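Local coordinates for protein nodulation fucosyltransferase NodZ (Bradyrhizobium sp., PDB 2HHC) that is a nodulation glycosyltransferase of the GT-B clan, built from two Rossmann-like alpha/beta domains that face each other, at residues E4-S9 against A123-C128; A156-L161 against A267-Y272; C202-K207 against R299-D304. All coordinates share one frame; numbering follows the deposited sequence. Where two conformers were deposited one is given.

Interaction 1: residues E4-S9 against A123-C128; sequences ERFVIS and ANTIVC
Phe6 to Ser9 run side by side with Thr125 to Cys128 as neighbouring parallel strands in the sheet of the N-terminal Rossmann-like domain, their short axes only 13° apart. Four backbone hydrogen bonds tie them in the parallel pattern, where Phe6 and Ile8 each both give and accept. Phe6 N reaches Asn124 O at 2.9 Å, and Ile126 N returns a nearly straight bond to Phe6 O, approaching that oxygen from a position tilted off its carbonyl plane. One step on, Ile8 N lies 2.8 Å from Ile126 O, and Cys128 N closes the series on Ile8 O.

Side chains alternate between the two faces. On one, Ile8 CD1 sits 3.6 Å from Thr125 CG2; CG1 of Ile8 lies anti to the carbonyl carbon (chi1 -54°) and also reaches that methyl. Beside them Phe6 CD1 touches Thr125 OG1, the hydroxyl being bonded to Pro81 O. On the other face Val7 CG1 rests 3.8 Å from Cys128 SG. Just before Phe6 and Thr125, the Arg5 and Asn124 side chains cross at about a right angle, Arg5 CG and CD both lying against Asn124 OD1 in the conformer described here, one of two modelled. Their nitrogens are bonded outside the pair: in that conformer Arg5 NH2 makes a salt bridge with Asp120, and Asn124 ND2 bonds Gly82 O.

Strand 6-10 pairs on its other edge with strand 35-39, through Val7 and Ser9, while helix 15-32 packs against Val7 and Ser9 and strand 84-85 meets Thr125 and Ile126.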
ATOM      1  N   GLU A   4       1.802  28.767   8.064  1.00 28.77           N
ATOM      2  CA  GLU A   4       1.363  27.428   7.699  1.00 29.41           C
ATOM      3  C   GLU A   4       2.353  26.437   8.245  1.00 28.42           C
ATOM      4  O   GLU A   4       3.564  26.675   8.207  1.00 28.93           O
ATOM      5  CB  GLU A   4       1.287  27.319   6.171  1.00 28.23           C
ATOM      6  CG  GLU A   4       0.543  26.110   5.679  1.00 28.94           C
ATOM      7  CD  GLU A   4       0.225  26.143   4.187  1.00 32.90           C
ATOM      8  OE1 GLU A   4       0.546  27.129   3.493  1.00 33.04           O
ATOM      9  OE2 GLU A   4      -0.383  25.133   3.681  1.00 31.71           O
ATOM     10  N   ARG A   5       1.867  25.266   8.693  1.00 28.21           N
ATOM     11  CA  ARG A   5       2.652  24.175   9.222  1.00 28.78           C
ATOM     12  C   ARG A   5       2.303  22.875   8.478  1.00 27.58           C
ATOM     13  O   ARG A   5       1.232  22.787   7.846  1.00 29.28           O
ATOM     14  CB  ARG A   5       2.376  24.049  10.706  0.60 28.42           C
ATOM     15  CG  ARG A   5       3.011  25.229  11.478  0.60 28.32           C
ATOM     16  CD  ARG A   5       2.523  25.426  12.914  0.60 30.36           C
ATOM     17  NE  ARG A   5       1.855  24.266  13.443  0.60 38.98           N
ATOM     18  CZ  ARG A   5       2.260  23.490  14.456  0.60 38.40           C
ATOM     19  NH1 ARG A   5       3.388  23.705  15.187  0.60 33.30           N
ATOM     20  NH2 ARG A   5       1.460  22.490  14.757  0.60 37.24           N
ATOM     21  N   PHE A   6       3.199  21.918   8.520  1.00 29.14           N
ATOM     22  CA  PHE A   6       3.174  20.811   7.572  1.00 28.41           C
ATOM     23  C   PHE A   6       3.479  19.447   8.189  1.00 29.21           C
ATOM     24  O   PHE A   6       4.202  19.336   9.210  1.00 30.23           O
ATOM     25  CB  PHE A   6       4.205  21.058   6.428  1.00 29.14           C
ATOM     26  CG  PHE A   6       3.960  22.330   5.678  1.00 29.42           C
ATOM     27  CD1 PHE A   6       4.445  23.541   6.152  1.00 28.71           C
ATOM     28  CD2 PHE A   6       3.270  22.323   4.482  1.00 30.01           C
ATOM     29  CE1 PHE A   6       4.255  24.706   5.461  1.00 29.51           C
ATOM     30  CE2 PHE A   6       3.079  23.497   3.776  1.00 29.35           C
ATOM     31  CZ  PHE A   6       3.592  24.696   4.256  1.00 32.28           C
ATOM     32  N   VAL A   7       2.978  18.420   7.523  1.00 28.91           N
ATOM     33  CA  VAL A   7       3.429  17.023   7.689  1.00 29.60           C
ATOM     34  C   VAL A   7       3.793  16.518   6.312  1.00 30.06           C
ATOM     35  O   VAL A   7       2.946  16.604   5.416  1.00 30.16           O
ATOM     36  CB  VAL A   7       2.337  16.087   8.311  1.00 31.22           C
ATOM     37  CG1 VAL A   7       2.867  14.680   8.433  1.00 31.74           C
ATOM     38  CG2 VAL A   7       1.861  16.573   9.624  1.00 32.27           C
ATOM     39  N   ILE A   8       5.019  16.049   6.119  1.00 30.46           N
ATOM     40  CA  ILE A   8       5.445  15.520   4.834  1.00 30.91           C
ATOM     41  C   ILE A   8       5.441  14.018   4.921  1.00 31.00           C
ATOM     42  O   ILE A   8       6.110  13.410   5.778  1.00 31.44           O
ATOM     43  CB  ILE A   8       6.829  16.036   4.454  1.00 30.86           C
ATOM     44  CG1 ILE A   8       6.876  17.593   4.492  1.00 32.09           C
ATOM     45  CG2 ILE A   8       7.196  15.505   3.106  1.00 32.54           C
ATOM     46  CD1 ILE A   8       8.232  18.162   4.165  1.00 32.58           C
ATOM     47  N   SER A   9       4.718  13.351   4.039  1.00 30.56           N
ATOM     48  CA  SER A   9       4.682  11.919   3.916  1.00 30.80           C
ATOM     49  C   SER A   9       5.597  11.475   2.794  1.00 30.79           C
ATOM     50  O   SER A   9       5.263  11.645   1.609  1.00 31.19           O
ATOM     51  CB  SER A   9       3.251  11.448   3.664  1.00 30.67           C
ATOM     52  OG  SER A   9       3.220  10.020   3.663  1.00 31.93           O
ATOM     53  N   ALA A 123       7.643  21.729  16.295  1.00 32.49           N
ATOM     54  CA  ALA A 123       8.191  21.796  14.962  1.00 31.45           C
ATOM     55  C   ALA A 123       7.178  22.270  13.947  1.00 30.75           C
ATOM     56  O   ALA A 123       6.002  21.902  14.009  1.00 31.94           O
ATOM     57  CB  ALA A 123       8.746  20.435  14.548  1.00 32.12           C
ATOM     58  N   ASN A 124       7.621  23.108  13.020  1.00 29.37           N
ATOM     59  CA  ASN A 124       6.738  23.622  11.997  1.00 29.60           C
ATOM     60  C   ASN A 124       6.491  22.630  10.863  1.00 29.32           C
ATOM     61  O   ASN A 124       5.463  22.716  10.186  1.00 29.98           O
ATOM     62  CB  ASN A 124       7.231  24.966  11.452  1.00 28.60           C
ATOM     63  CG  ASN A 124       7.095  26.052  12.464  1.00 29.22           C
ATOM     64  OD1 ASN A 124       6.091  26.109  13.161  1.00 29.26           O
ATOM     65  ND2 ASN A 124       8.090  26.909  12.572  1.00 32.99           N
ATOM     66  N   THR A 125       7.438  21.719  10.639  1.00 29.18           N
ATOM     67  CA  THR A 125       7.310  20.646   9.634  1.00 29.12           C
ATOM     68  C   THR A 125       7.682  19.320  10.257  1.00 29.95           C
ATOM     69  O   THR A 125       8.794  19.174  10.792  1.00 29.51           O
ATOM     70  CB  THR A 125       8.191  20.953   8.405  1.00 29.88           C
ATOM     71  OG1 THR A 125       7.732  22.145   7.762  1.00 31.10           O
ATOM     72  CG2 THR A 125       8.143  19.817   7.355  1.00 30.07           C
ATOM     73  N   ILE A 126       6.757  18.354  10.198  1.00 29.63           N
ATOM     74  CA  ILE A 126       7.017  16.959  10.596  1.00 29.05           C
ATOM     75  C   ILE A 126       7.429  16.227   9.337  1.00 30.42           C
ATOM     76  O   ILE A 126       6.647  16.188   8.377  1.00 31.49           O
ATOM     77  CB  ILE A 126       5.764  16.305  11.182  1.00 29.96           C
ATOM     78  CG1 ILE A 126       5.118  17.187  12.277  1.00 31.72           C
ATOM     79  CG2 ILE A 126       6.066  14.907  11.690  1.00 30.81           C
ATOM     80  CD1 ILE A 126       5.951  17.621  13.367  1.00 30.95           C
ATOM     81  N   VAL A 127       8.591  15.591   9.335  1.00 30.29           N
ATOM     82  CA  VAL A 127       9.019  14.852   8.142  1.00 29.82           C
ATOM     83  C   VAL A 127       8.871  13.379   8.452  1.00 30.18           C
ATOM     84  O   VAL A 127       9.560  12.839   9.337  1.00 31.52           O
ATOM     85  CB  VAL A 127      10.490  15.148   7.736  1.00 31.29           C
ATOM     86  CG1 VAL A 127      10.816  14.378   6.411  1.00 31.96           C
ATOM     87  CG2 VAL A 127      10.708  16.622   7.629  1.00 31.28           C
ATOM     88  N   CYS A 128       7.954  12.705   7.759  1.00 31.17           N
ATOM     89  CA  CYS A 128       7.720  11.297   7.910  1.00 30.06           C
ATOM     90  C   CYS A 128       8.441  10.519   6.815  1.00 30.45           C
ATOM     91  O   CYS A 128       8.018  10.571   5.681  1.00 32.88           O
ATOM     92  CB  CYS A 128       6.214  10.965   7.849  1.00 31.14           C
ATOM     93  SG  CYS A 128       5.213  11.759   9.126  1.00 32.23           S
TER

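Interaction 2: residues A156-L161 against A267-Y272; sequences ARIDAL and ALIDMY
Arg157 NH1 makes a salt bridge with Glu262 OE1, and the same guanidinium lies flat against Ile269, a residue two turns further along the helix that carries Glu262. The methyl Ile269 CD1 stands over the centre of the group, 3.4 Å from Arg157 CZ, so the guanidinium lies flat over the end of an apolar branch. The arginine chain bends at chi3 (69°), which turns NE off the line of the shaft; NE, like CB and CD of Arg157, lies close to the same methyl. The two side chains cross at about a right angle. With NH1 and NH2 bonded and one face against a methyl, the plane is probably held from turning.

Ile269 is the centre of the contact and uses three of its side-chain carbons. Its CG1 lies 4.0 Å from Ile158 CG1, the two chains sliding past each other in opposite directions. Its CG2, anti to the backbone N, is 3.7 Å from Leu161 CD1, which comes in across it. Ile158 also reaches further along helix 258-274, where its CD1 lies 3.9 Å from Tyr272 CB. No hydrogen bond links the segments; apart from the arginine, the seam is aliphatic.

The segment axes approach to 9.9 Å and cross at -46°. Further along helix 258-274, Leu273 adds to the same seam by touching both Ile158 and Leu161. On other sides of this helix, Asp270 touches strand 217-223, while Leu268 and Met271 meet Phe15 of helix 15-32. This is ordinary helix-to-helix packing of a Rossmann-like alpha/beta domain: helices 152-166 and 258-274 precede the neighbouring parallel strands 170-176 and 279-283.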
ATOM      1  N   ALA A 156      -9.508   2.336 -16.200  1.00 29.29           N
ATOM      2  CA  ALA A 156     -10.110   1.665 -17.346  1.00 29.25           C
ATOM      3  C   ALA A 156      -9.647   0.235 -17.490  1.00 29.42           C
ATOM      4  O   ALA A 156     -10.409  -0.664 -17.847  1.00 29.35           O
ATOM      5  CB  ALA A 156      -9.810   2.405 -18.613  1.00 29.88           C
ATOM      6  N   ARG A 157      -8.397  -0.039 -17.127  1.00 29.58           N
ATOM      7  CA  ARG A 157      -7.889  -1.365 -17.149  1.00 29.83           C
ATOM      8  C   ARG A 157      -8.569  -2.246 -16.088  1.00 29.06           C
ATOM      9  O   ARG A 157      -8.942  -3.358 -16.332  1.00 30.30           O
ATOM     10  CB  ARG A 157      -6.350  -1.355 -16.989  1.00 31.50           C
ATOM     11  CG  ARG A 157      -5.672  -0.791 -18.222  1.00 31.38           C
ATOM     12  CD  ARG A 157      -4.159  -0.556 -18.049  1.00 32.79           C
ATOM     13  NE  ARG A 157      -3.461  -1.829 -17.942  1.00 35.85           N
ATOM     14  CZ  ARG A 157      -2.166  -1.974 -17.629  1.00 37.21           C
ATOM     15  NH1 ARG A 157      -1.420  -0.943 -17.345  1.00 37.91           N
ATOM     16  NH2 ARG A 157      -1.649  -3.183 -17.541  1.00 37.78           N
ATOM     17  N   ILE A 158      -8.708  -1.692 -14.861  1.00 28.99           N
ATOM     18  CA  ILE A 158      -9.399  -2.398 -13.800  1.00 28.65           C
ATOM     19  C   ILE A 158     -10.863  -2.727 -14.211  1.00 27.46           C
ATOM     20  O   ILE A 158     -11.344  -3.827 -14.007  1.00 28.13           O
ATOM     21  CB  ILE A 158      -9.409  -1.524 -12.511  1.00 27.89           C
ATOM     22  CG1 ILE A 158      -8.001  -1.487 -11.898  1.00 27.94           C
ATOM     23  CG2 ILE A 158     -10.413  -2.063 -11.463  1.00 27.77           C
ATOM     24  CD1 ILE A 158      -7.783  -0.394 -10.850  1.00 29.81           C
ATOM     25  N   ASP A 159     -11.528  -1.743 -14.787  1.00 28.06           N
ATOM     26  CA  ASP A 159     -12.935  -1.849 -15.189  1.00 27.82           C
ATOM     27  C   ASP A 159     -13.073  -2.958 -16.231  1.00 26.85           C
ATOM     28  O   ASP A 159     -13.974  -3.769 -16.153  1.00 26.42           O
ATOM     29  CB  ASP A 159     -13.475  -0.509 -15.721  1.00 27.40           C
ATOM     30  CG  ASP A 159     -13.533   0.610 -14.644  1.00 29.95           C
ATOM     31  OD1 ASP A 159     -13.520   0.260 -13.450  1.00 36.25           O
ATOM     32  OD2 ASP A 159     -13.567   1.787 -15.015  1.00 34.17           O
ATOM     33  N   ALA A 160     -12.228  -2.926 -17.271  1.00 27.32           N
ATOM     34  CA  ALA A 160     -12.284  -3.969 -18.298  1.00 27.85           C
ATOM     35  C   ALA A 160     -12.063  -5.356 -17.726  1.00 27.08           C
ATOM     36  O   ALA A 160     -12.805  -6.299 -18.031  1.00 28.32           O
ATOM     37  CB  ALA A 160     -11.308  -3.670 -19.393  1.00 27.71           C
ATOM     38  N   LEU A 161     -11.048  -5.499 -16.867  1.00 28.67           N
ATOM     39  CA  LEU A 161     -10.747  -6.766 -16.218  1.00 28.89           C
ATOM     40  C   LEU A 161     -11.883  -7.283 -15.298  1.00 27.47           C
ATOM     41  O   LEU A 161     -12.211  -8.440 -15.270  1.00 29.57           O
ATOM     42  CB  LEU A 161      -9.426  -6.668 -15.420  1.00 31.02           C
ATOM     43  CG  LEU A 161      -8.218  -6.533 -16.361  1.00 32.77           C
ATOM     44  CD1 LEU A 161      -7.017  -5.866 -15.666  1.00 35.25           C
ATOM     45  CD2 LEU A 161      -7.769  -7.889 -16.811  1.00 34.99           C
ATOM     46  N   ALA A 267       0.944  -3.170 -10.404  1.00 27.50           N
ATOM     47  CA  ALA A 267       0.788  -3.370  -8.974  1.00 28.29           C
ATOM     48  C   ALA A 267      -0.561  -2.851  -8.488  1.00 28.54           C
ATOM     49  O   ALA A 267      -1.276  -3.510  -7.753  1.00 29.20           O
ATOM     50  CB  ALA A 267       1.917  -2.736  -8.234  1.00 28.89           C
ATOM     51  N   LEU A 268      -0.902  -1.632  -8.906  1.00 27.58           N
ATOM     52  CA  LEU A 268      -2.147  -1.020  -8.461  1.00 27.56           C
ATOM     53  C   LEU A 268      -3.366  -1.770  -8.982  1.00 27.84           C
ATOM     54  O   LEU A 268      -4.353  -1.946  -8.248  1.00 28.67           O
ATOM     55  CB  LEU A 268      -2.191   0.463  -8.868  1.00 28.16           C
ATOM     56  CG  LEU A 268      -1.221   1.363  -8.097  1.00 26.92           C
ATOM     57  CD1 LEU A 268      -0.990   2.690  -8.778  1.00 27.12           C
ATOM     58  CD2 LEU A 268      -1.667   1.563  -6.622  1.00 27.22           C
ATOM     59  N   ILE A 269      -3.322  -2.177 -10.244  1.00 27.43           N
ATOM     60  CA  ILE A 269      -4.403  -2.960 -10.795  1.00 29.16           C
ATOM     61  C   ILE A 269      -4.667  -4.217  -9.943  1.00 29.59           C
ATOM     62  O   ILE A 269      -5.832  -4.539  -9.577  1.00 30.74           O
ATOM     63  CB  ILE A 269      -4.152  -3.304 -12.279  1.00 28.70           C
ATOM     64  CG1 ILE A 269      -4.185  -2.035 -13.130  1.00 28.90           C
ATOM     65  CG2 ILE A 269      -5.185  -4.330 -12.788  1.00 29.88           C
ATOM     66  CD1 ILE A 269      -3.506  -2.193 -14.495  1.00 29.75           C
ATOM     67  N   ASP A 270      -3.598  -4.943  -9.635  1.00 30.00           N
ATOM     68  CA  ASP A 270      -3.740  -6.149  -8.801  1.00 30.34           C
ATOM     69  C   ASP A 270      -4.259  -5.811  -7.395  1.00 30.25           C
ATOM     70  O   ASP A 270      -5.159  -6.464  -6.856  1.00 30.18           O
ATOM     71  CB  ASP A 270      -2.387  -6.826  -8.630  1.00 29.36           C
ATOM     72  CG  ASP A 270      -1.981  -7.719  -9.819  1.00 33.30           C
ATOM     73  OD1 ASP A 270      -2.814  -7.923 -10.726  1.00 34.86           O
ATOM     74  OD2 ASP A 270      -0.792  -8.193  -9.803  1.00 36.97           O
ATOM     75  N   MET A 271      -3.730  -4.756  -6.773  1.00 28.86           N
ATOM     76  CA  MET A 271      -4.108  -4.385  -5.385  1.00 29.87           C
ATOM     77  C   MET A 271      -5.602  -4.058  -5.306  1.00 30.45           C
ATOM     78  O   MET A 271      -6.288  -4.463  -4.381  1.00 29.48           O
ATOM     79  CB  MET A 271      -3.255  -3.206  -4.907  1.00 29.17           C
ATOM     80  CG  MET A 271      -1.844  -3.529  -4.666  1.00 33.05           C
ATOM     81  SD  MET A 271      -0.955  -2.041  -4.331  1.00 35.81           S
ATOM     82  CE  MET A 271      -1.708  -1.578  -2.873  1.00 29.23           C
ATOM     83  N   TYR A 272      -6.078  -3.274  -6.282  1.00 29.38           N
ATOM     84  CA  TYR A 272      -7.465  -2.869  -6.301  1.00 30.32           C
ATOM     85  C   TYR A 272      -8.408  -4.008  -6.698  1.00 30.76           C
ATOM     86  O   TYR A 272      -9.486  -4.146  -6.124  1.00 31.48           O
ATOM     87  CB  TYR A 272      -7.590  -1.626  -7.196  1.00 29.52           C
ATOM     88  CG  TYR A 272      -7.249  -0.324  -6.507  1.00 29.47           C
ATOM     89  CD1 TYR A 272      -5.959   0.037  -6.179  1.00 29.40           C
ATOM     90  CD2 TYR A 272      -8.245   0.621  -6.210  1.00 29.20           C
ATOM     91  CE1 TYR A 272      -5.661   1.196  -5.560  1.00 30.17           C
ATOM     92  CE2 TYR A 272      -7.934   1.787  -5.614  1.00 29.48           C
ATOM     93  CZ  TYR A 272      -6.661   2.116  -5.281  1.00 28.63           C
ATOM     94  OH  TYR A 272      -6.335   3.319  -4.667  1.00 29.96           O
TER

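Interaction 3: residues C202-K207 against R299-D304; sequences CMAIRK and RIIEFD
Ala204 CB and Ile301 CG2 meet at 4.2 Å where helix 192-209 lies on the sheet of the C-terminal Rossmann-like domain. The helix is the connection of a beta-alpha-beta crossover between parallel strands 170-176 and 217-223, and it runs roughly against strand 299-303, at 152° between their directions. The small alanine lets helix and strand come near: its CA is the closest to that of Ile301, at 7.0 Å. The same Ala204 CB also touches Phe303 CE1, at 4.4 Å. Beside it Met203, whose chain bends at chi3, brings its methyl CE to 4.1 Å from Phe303 CZ; this holds for one of two modelled conformers and is less certain.

One turn on from Ala204, the aliphatic shaft of Lys207 lies obliquely across Ile301. No hydrogen bond passes between the two segments, and the contact is apolar throughout, though Met203, Lys207 and Phe303 are partly exposed.

Behind these carbons, the sheet sets the position of the strand. Ile301 is bonded through its backbone to Val280 and Arg282 of strand 279-283, and on the other edge Ile300 and Glu302 pair with Ile314 and Thr312 of strand 311-315. Ala204 also touches Ile281, so the helix spans more than one strand, while Leu311 lies against both Lys207 and Phe303, and Gln200 of the helix touches Phe303 as well. CG of Lys207 is anti to the backbone N (chi1 172°), which carries it out from the helix over the isoleucine, with Lys207 CG 4.0 Å from Ile301 CD1.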
ATOM      1  N   CYS A 202      -1.141 -24.085  -2.273  1.00 27.44           N
ATOM      2  CA  CYS A 202      -2.163 -25.003  -2.727  1.00 28.08           C
ATOM      3  C   CYS A 202      -3.138 -25.369  -1.628  1.00 27.73           C
ATOM      4  O   CYS A 202      -4.334 -25.450  -1.914  1.00 27.68           O
ATOM      5  CB  CYS A 202      -1.587 -26.267  -3.359  1.00 27.87           C
ATOM      6  SG  CYS A 202      -0.666 -25.949  -4.906  1.00 31.44           S
ATOM      7  N   MET A 203      -2.635 -25.639  -0.426  1.00 29.10           N
ATOM      8  CA  MET A 203      -3.505 -25.923   0.721  1.00 29.77           C
ATOM      9  C   MET A 203      -4.466 -24.765   1.000  1.00 28.79           C
ATOM     10  O   MET A 203      -5.647 -24.987   1.300  1.00 29.34           O
ATOM     11  CB  MET A 203      -2.677 -26.103   2.014  0.50 30.26           C
ATOM     12  CG  MET A 203      -1.492 -27.053   1.977  0.50 30.90           C
ATOM     13  SD  MET A 203      -0.855 -27.215   3.659  0.50 35.33           S
ATOM     14  CE  MET A 203       0.819 -26.660   3.673  0.50 35.94           C
ATOM     15  N   ALA A 204      -3.967 -23.534   0.930  1.00 30.08           N
ATOM     16  CA  ALA A 204      -4.808 -22.350   1.141  1.00 28.27           C
ATOM     17  C   ALA A 204      -5.883 -22.269   0.071  1.00 28.98           C
ATOM     18  O   ALA A 204      -7.037 -21.956   0.381  1.00 28.42           O
ATOM     19  CB  ALA A 204      -3.977 -21.084   1.158  1.00 28.86           C
ATOM     20  N   ILE A 205      -5.520 -22.515  -1.196  1.00 28.12           N
ATOM     21  CA  ILE A 205      -6.508 -22.468  -2.269  1.00 28.59           C
ATOM     22  C   ILE A 205      -7.580 -23.538  -2.096  1.00 27.91           C
ATOM     23  O   ILE A 205      -8.758 -23.265  -2.252  1.00 28.81           O
ATOM     24  CB  ILE A 205      -5.827 -22.505  -3.662  1.00 28.53           C
ATOM     25  CG1 ILE A 205      -4.977 -21.241  -3.905  1.00 28.35           C
ATOM     26  CG2 ILE A 205      -6.860 -22.625  -4.785  1.00 28.87           C
ATOM     27  CD1 ILE A 205      -4.085 -21.364  -5.105  1.00 30.00           C
ATOM     28  N   ARG A 206      -7.177 -24.758  -1.742  1.00 28.20           N
ATOM     29  CA  ARG A 206      -8.138 -25.834  -1.486  1.00 29.27           C
ATOM     30  C   ARG A 206      -9.122 -25.419  -0.366  1.00 30.06           C
ATOM     31  O   ARG A 206     -10.341 -25.653  -0.488  1.00 31.32           O
ATOM     32  CB  ARG A 206      -7.408 -27.151  -1.181  1.00 28.98           C
ATOM     33  CG  ARG A 206      -6.644 -27.650  -2.398  1.00 29.65           C
ATOM     34  CD  ARG A 206      -5.833 -28.916  -2.211  1.00 30.12           C
ATOM     35  NE  ARG A 206      -5.121 -29.198  -3.475  1.00 31.98           N
ATOM     36  CZ  ARG A 206      -3.819 -29.392  -3.638  1.00 33.44           C
ATOM     37  NH1 ARG A 206      -2.993 -29.507  -2.592  1.00 37.32           N
ATOM     38  NH2 ARG A 206      -3.352 -29.553  -4.872  1.00 32.41           N
ATOM     39  N   LYS A 207      -8.596 -24.811   0.702  1.00 30.54           N
ATOM     40  CA  LYS A 207      -9.420 -24.359   1.830  1.00 30.80           C
ATOM     41  C   LYS A 207     -10.417 -23.327   1.378  1.00 31.18           C
ATOM     42  O   LYS A 207     -11.616 -23.417   1.695  1.00 31.81           O
ATOM     43  CB  LYS A 207      -8.545 -23.860   3.001  1.00 31.45           C
ATOM     44  CG  LYS A 207      -9.322 -23.175   4.177  1.00 31.15           C
ATOM     45  CD  LYS A 207      -8.331 -22.826   5.292  1.00 33.45           C
ATOM     46  CE  LYS A 207      -8.968 -22.084   6.476  1.00 36.16           C
ATOM     47  NZ  LYS A 207      -9.833 -22.949   7.300  1.00 37.98           N
ATOM     48  N   ARG A 299     -13.893 -12.394   3.424  1.00 31.34           N
ATOM     49  CA  ARG A 299     -13.143 -13.459   4.113  1.00 31.37           C
ATOM     50  C   ARG A 299     -11.672 -13.434   3.693  1.00 31.03           C
ATOM     51  O   ARG A 299     -11.349 -13.289   2.515  1.00 29.84           O
ATOM     52  CB  ARG A 299     -13.714 -14.836   3.772  1.00 32.59           C
ATOM     53  CG  ARG A 299     -15.129 -15.100   4.247  1.00 36.59           C
ATOM     54  CD  ARG A 299     -15.819 -15.835   3.098  1.00 42.82           C
ATOM     55  NE  ARG A 299     -16.509 -16.999   3.512  1.00 41.38           N
ATOM     56  CZ  ARG A 299     -17.163 -17.848   2.718  1.00 39.01           C
ATOM     57  NH1 ARG A 299     -17.225 -17.708   1.403  1.00 36.05           N
ATOM     58  NH2 ARG A 299     -17.775 -18.852   3.275  1.00 40.02           N
ATOM     59  N   ILE A 300     -10.804 -13.651   4.667  1.00 30.88           N
ATOM     60  CA  ILE A 300      -9.371 -13.619   4.482  1.00 31.61           C
ATOM     61  C   ILE A 300      -8.809 -14.958   4.975  1.00 31.08           C
ATOM     62  O   ILE A 300      -9.193 -15.450   6.047  1.00 31.84           O
ATOM     63  CB  ILE A 300      -8.764 -12.467   5.289  1.00 32.11           C
ATOM     64  CG1 ILE A 300      -9.334 -11.110   4.811  1.00 35.20           C
ATOM     65  CG2 ILE A 300      -7.251 -12.474   5.139  1.00 33.58           C
ATOM     66  CD1 ILE A 300     -10.545 -10.630   5.629  1.00 39.77           C
ATOM     67  N   ILE A 301      -7.943 -15.576   4.183  1.00 30.22           N
ATOM     68  CA  ILE A 301      -7.275 -16.823   4.594  1.00 31.29           C
ATOM     69  C   ILE A 301      -5.766 -16.556   4.640  1.00 32.21           C
ATOM     70  O   ILE A 301      -5.180 -15.950   3.718  1.00 30.87           O
ATOM     71  CB  ILE A 301      -7.612 -17.928   3.650  1.00 30.58           C
ATOM     72  CG1 ILE A 301      -9.054 -18.373   3.885  1.00 29.86           C
ATOM     73  CG2 ILE A 301      -6.634 -19.098   3.809  1.00 30.95           C
ATOM     74  CD1 ILE A 301      -9.642 -19.401   2.921  1.00 31.43           C
ATOM     75  N   GLU A 302      -5.128 -17.041   5.698  1.00 33.32           N
ATOM     76  CA  GLU A 302      -3.698 -16.891   5.814  1.00 35.43           C
ATOM     77  C   GLU A 302      -3.133 -17.926   6.760  1.00 36.19           C
ATOM     78  O   GLU A 302      -3.875 -18.507   7.546  1.00 34.98           O
ATOM     79  CB  GLU A 302      -3.365 -15.499   6.295  1.00 34.55           C
ATOM     80  CG  GLU A 302      -3.768 -15.246   7.715  1.00 35.39           C
ATOM     81  CD  GLU A 302      -4.033 -13.779   8.016  1.00 37.61           C
ATOM     82  OE1 GLU A 302      -4.434 -13.035   7.125  1.00 39.14           O
ATOM     83  OE2 GLU A 302      -3.835 -13.376   9.169  1.00 41.60           O
ATOM     84  N   PHE A 303      -1.832 -18.183   6.656  1.00 38.06           N
ATOM     85  CA  PHE A 303      -1.138 -18.974   7.655  1.00 40.08           C
ATOM     86  C   PHE A 303      -0.887 -18.078   8.857  1.00 41.96           C
ATOM     87  O   PHE A 303      -0.397 -16.957   8.708  1.00 42.31           O
ATOM     88  CB  PHE A 303       0.152 -19.542   7.075  1.00 39.47           C
ATOM     89  CG  PHE A 303      -0.084 -20.708   6.158  1.00 38.28           C
ATOM     90  CD1 PHE A 303      -0.373 -20.501   4.813  1.00 39.41           C
ATOM     91  CD2 PHE A 303      -0.045 -22.010   6.641  1.00 38.17           C
ATOM     92  CE1 PHE A 303      -0.611 -21.593   3.969  1.00 39.01           C
ATOM     93  CE2 PHE A 303      -0.279 -23.080   5.806  1.00 37.40           C
ATOM     94  CZ  PHE A 303      -0.573 -22.876   4.473  1.00 38.63           C
ATOM     95  N   ASP A 304      -1.297 -18.556  10.032  1.00 44.85           N
ATOM     96  CA  ASP A 304      -1.105 -17.831  11.289  1.00 46.27           C
ATOM     97  C   ASP A 304      -0.657 -18.835  12.316  1.00 46.98           C
ATOM     98  O   ASP A 304      -1.131 -18.840  13.460  1.00 48.72           O
TER

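Interaction 1 belongs to the sheet of the N-terminal domain, while interactions 2 and 3 share the C-terminal domain. The segments of 2 and 3 alternate along the chain; the centres of 1 and 3 are about 41 Å apart, those of 2 and 3 about 23 Å. Only interaction 1 is held by backbone hydrogen bonds between strands, and it is mostly buried. The other two join layers of the fold through side chains, helix to helix in 2 and helix to sheet in 3, and both are partly buried. Each has a charged residue lying against isoleucine: an arginine plane in interaction 2, a lysine shaft in interaction 3.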